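Side-chain contacts in flagellar motor switch protein FliG (Thermotoga maritima, PDB 3AJC), which probably helps form the switch complex at the base of the flagellar basal body, which contacts chemotaxis proteins and the motor parts that set the direction of rotation: residues Ala162-Glu165 and Leu166-Lys169; Lys137-Asp140 and Arg141-Gln144. All blocks are in the same frame, centred on the assembly; numbering follows the deposited sequence.

In the fold
Contacts 1 and 2 are local. Each covers the N-terminal start of a short helix in the FliG C-terminal domain: helix 164-171 for contact 1 and helix 140-147 for contact 2. Contact 1 lies at the surface. Contact 2 is partly buried, with Leu138, Ser142 and Ile143 inside. Both hold a side chain that caps the helix, but the chemistry differs. Ser163 caps through a hydroxyl, and Lys167 adds a salt bridge to Asp164 and a bond to Ala162 O. Asp139 caps through both carboxylate oxygens. Lys169 of contact 1 joins the two: its NZ probably hydrogen-bonds Leu138 O (2.6 Å), and its CE packs on Asp140 and Ile143.

Contact 1: residues Ala162-Glu165 and Leu166-Lys169; sequences ASDE and LKEK
The carboxylate of Asp164 meets Lys167 through one oxygen. NZ approaches OD2 nearly along its C-O axis, at 2.9 Å from Asp164 OD2 to Lys167 NZ, and the pair is a salt bridge. The side chains of Asp164 and Lys167 run side by side, pointing the same way. The second flat group is the carbonyl of Ala162. Lys167 NZ donates to Ala162 O at 2.6 Å, tilted 32° from the carbonyl plane. The lysine chain bends only at its end (chi4 66°), and this turns NZ in between its two acceptors. The ammonium thus ties the residue before the cap to the first turn of the helix.

Ser163 is the N-cap. Its hydroxyl sits between the backbone N and the carbonyl carbon (chi1 59°), and from there OG accepts from Leu166 N at 3.3 Å. The same OG is hydrogen-bonded to Glu133 OE1, its stronger partner. The helical bonds then begin: Lys167 N donates to Ser163 O at 2.8 Å, followed by Glu168 N to Asp164 O and Lys169 N to Glu165 O. Ala162 CB touches the buried Leu166 at CD2, 3.8 Å away.

Leu166 and Ala162 both lie on Phe132, in the loop between helices 119-128 and 140-147. Further along helix 164-171, Lys169 packs against helix 140-147.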
# COMPACT_ATOMS: atom_id res chain seq x y z
N ALA A 162 3.67 16.37 -1.68
CA ALA A 162 5.00 15.80 -1.88
C ALA A 162 6.10 16.63 -1.23
O ALA A 162 5.94 17.82 -0.97
CB ALA A 162 5.28 15.66 -3.37
N SER A 163 7.24 15.99 -0.96
CA SER A 163 8.38 16.69 -0.37
C SER A 163 8.99 17.58 -1.44
O SER A 163 8.95 17.25 -2.63
CB SER A 163 9.42 15.69 0.13
OG SER A 163 9.90 14.87 -0.92
N ASP A 164 9.55 18.70 -1.02
CA ASP A 164 10.18 19.64 -1.95
C ASP A 164 11.16 18.94 -2.87
O ASP A 164 11.30 19.28 -4.04
CB ASP A 164 10.90 20.74 -1.17
CG ASP A 164 9.94 21.67 -0.44
OD1 ASP A 164 10.42 22.58 0.27
OD2 ASP A 164 8.70 21.49 -0.58
N GLU A 165 11.86 17.95 -2.33
CA GLU A 165 12.83 17.21 -3.11
C GLU A 165 12.13 16.40 -4.20
O GLU A 165 12.60 16.34 -5.34
CB GLU A 165 13.60 16.28 -2.18
CG GLU A 165 14.39 15.21 -2.86
CD GLU A 165 14.90 14.21 -1.85
OE1 GLU A 165 14.27 14.11 -0.77
OE2 GLU A 165 15.91 13.52 -2.12
N LEU A 166 11.00 15.79 -3.86
CA LEU A 166 10.28 15.02 -4.85
C LEU A 166 9.68 15.98 -5.85
O LEU A 166 9.58 15.66 -7.04
CB LEU A 166 9.17 14.19 -4.20
CG LEU A 166 8.27 13.44 -5.18
CD1 LEU A 166 9.13 12.60 -6.13
CD2 LEU A 166 7.28 12.57 -4.41
N LYS A 167 9.27 17.15 -5.37
CA LYS A 167 8.71 18.17 -6.25
C LYS A 167 9.74 18.47 -7.33
O LYS A 167 9.45 18.43 -8.53
CB LYS A 167 8.42 19.47 -5.49
CG LYS A 167 7.32 19.40 -4.44
CD LYS A 167 6.91 20.82 -4.04
CE LYS A 167 5.82 20.84 -2.98
NZ LYS A 167 6.31 20.28 -1.69
N GLU A 168 10.97 18.76 -6.89
CA GLU A 168 12.06 19.06 -7.79
C GLU A 168 12.38 17.96 -8.80
O GLU A 168 12.43 18.21 -10.00
CB GLU A 168 13.32 19.41 -6.99
CG GLU A 168 13.47 20.90 -6.73
CD GLU A 168 13.73 21.69 -8.01
OE1 GLU A 168 14.88 22.16 -8.20
OE2 GLU A 168 12.80 21.84 -8.83
N LYS A 169 12.59 16.74 -8.32
CA LYS A 169 12.91 15.67 -9.25
C LYS A 169 11.83 15.47 -10.32
O LYS A 169 12.14 15.09 -11.46
CB LYS A 169 13.17 14.35 -8.52
CG LYS A 169 13.80 13.30 -9.43
CD LYS A 169 14.35 12.11 -8.67
CE LYS A 169 15.14 11.20 -9.61
NZ LYS A 169 15.63 9.95 -8.95

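Contact 2: residues Lys137-Asp140 and Arg141-Gln144; sequences KLDD and RSIQ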
# COMPACT_ATOMS: atom_id res chain seq x y z
N LYS A 137 13.04 6.92 -5.79
CA LYS A 137 13.85 5.75 -6.05
C LYS A 137 14.03 5.51 -7.55
O LYS A 137 14.95 4.82 -7.97
CB LYS A 137 13.20 4.49 -5.45
CG LYS A 137 13.93 3.89 -4.25
CD LYS A 137 13.74 4.74 -2.99
CE LYS A 137 14.82 4.41 -1.95
NZ LYS A 137 16.16 4.20 -2.59
N LEU A 138 13.13 6.08 -8.35
CA LEU A 138 13.18 5.88 -9.80
C LEU A 138 14.20 6.73 -10.53
O LEU A 138 14.52 7.85 -10.10
CB LEU A 138 11.80 6.13 -10.40
CG LEU A 138 10.62 5.45 -9.69
CD1 LEU A 138 9.34 5.65 -10.50
CD2 LEU A 138 10.92 3.97 -9.52
N ASP A 139 14.74 6.21 -11.63
CA ASP A 139 15.71 6.97 -12.41
C ASP A 139 14.93 7.93 -13.30
O ASP A 139 13.77 7.70 -13.62
CB ASP A 139 16.58 6.05 -13.27
CG ASP A 139 15.88 5.59 -14.53
OD1 ASP A 139 14.97 4.74 -14.44
OD2 ASP A 139 16.25 6.10 -15.62
N ASP A 140 15.59 9.03 -13.68
CA ASP A 140 14.99 10.07 -14.51
C ASP A 140 14.22 9.62 -15.74
O ASP A 140 13.16 10.17 -16.03
CB ASP A 140 16.07 11.09 -14.89
CG ASP A 140 16.39 12.05 -13.75
OD1 ASP A 140 16.35 11.63 -12.58
OD2 ASP A 140 16.69 13.24 -14.02
N ARG A 141 14.72 8.63 -16.47
CA ARG A 141 14.02 8.16 -17.66
C ARG A 141 12.67 7.56 -17.26
O ARG A 141 11.64 7.88 -17.87
CB ARG A 141 14.85 7.11 -18.40
CG ARG A 141 16.26 7.56 -18.75
CD ARG A 141 16.50 7.58 -20.25
NE ARG A 141 15.83 8.70 -20.91
CZ ARG A 141 15.72 8.83 -22.23
NH1 ARG A 141 16.22 7.91 -23.04
NH2 ARG A 141 15.10 9.89 -22.74
N SER A 142 12.67 6.71 -16.25
CA SER A 142 11.44 6.08 -15.76
C SER A 142 10.41 7.14 -15.36
O SER A 142 9.23 7.02 -15.66
CB SER A 142 11.74 5.18 -14.56
OG SER A 142 12.39 3.99 -14.96
N ILE A 143 10.88 8.16 -14.66
CA ILE A 143 10.02 9.25 -14.22
C ILE A 143 9.35 9.95 -15.42
O ILE A 143 8.16 10.25 -15.38
CB ILE A 143 10.84 10.26 -13.37
CG1 ILE A 143 11.27 9.58 -12.07
CG2 ILE A 143 10.03 11.52 -13.12
CD1 ILE A 143 12.04 10.47 -11.12
N GLN A 144 10.12 10.20 -16.48
CA GLN A 144 9.59 10.81 -17.69
C GLN A 144 8.53 9.89 -18.30
O GLN A 144 7.47 10.32 -18.73
CB GLN A 144 10.72 11.05 -18.70
CG GLN A 144 11.64 12.22 -18.34
CD GLN A 144 13.04 12.07 -18.92
OE1 GLN A 144 13.23 11.48 -19.99
NE2 GLN A 144 14.03 12.63 -18.23
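Two side-chain hydrogen bonds link Asp139, the N-cap, to the helix that follows. Ser142 OG donates to Asp139 OD1 at 2.7 Å, on the syn side and 24° out of the carboxylate plane. Arg141 N donates to the other oxygen, Asp139 OD2, at 3.1 Å. It comes from above that plane, 65° out of it. The torsion chi1 of 80° sets the aspartate CG between its own N and carbonyl carbon, and this swings the carboxylate back over the first turn.

Backbone bonds begin the helix. Ile143 N donates to Asp139 O at 3.1 Å, and Gln144 N to Asp140 O at 3.1 Å. The Gln144 side chain lies over Asp140 O, while its NE2 bonds to Asn173 OD1.

Apolar contact is small. Leu138 CB meets Ile143 CG1 at 3.9 Å. Leu138 also packs on Phe130.

The guanidinium of Arg141 does not pair with the cap, as Arg141 NE stays 5.9 Å from Asp139 OD2. The cap's bonds come from Arg141 N and the serine hydroxyl. Ser142 OG in turn accepts from Val218 N, which links the cap to the chain near its modelled C-terminal end. A negative carboxylate at this helix start would probably be stabilised by the helix dipole and by these two donors.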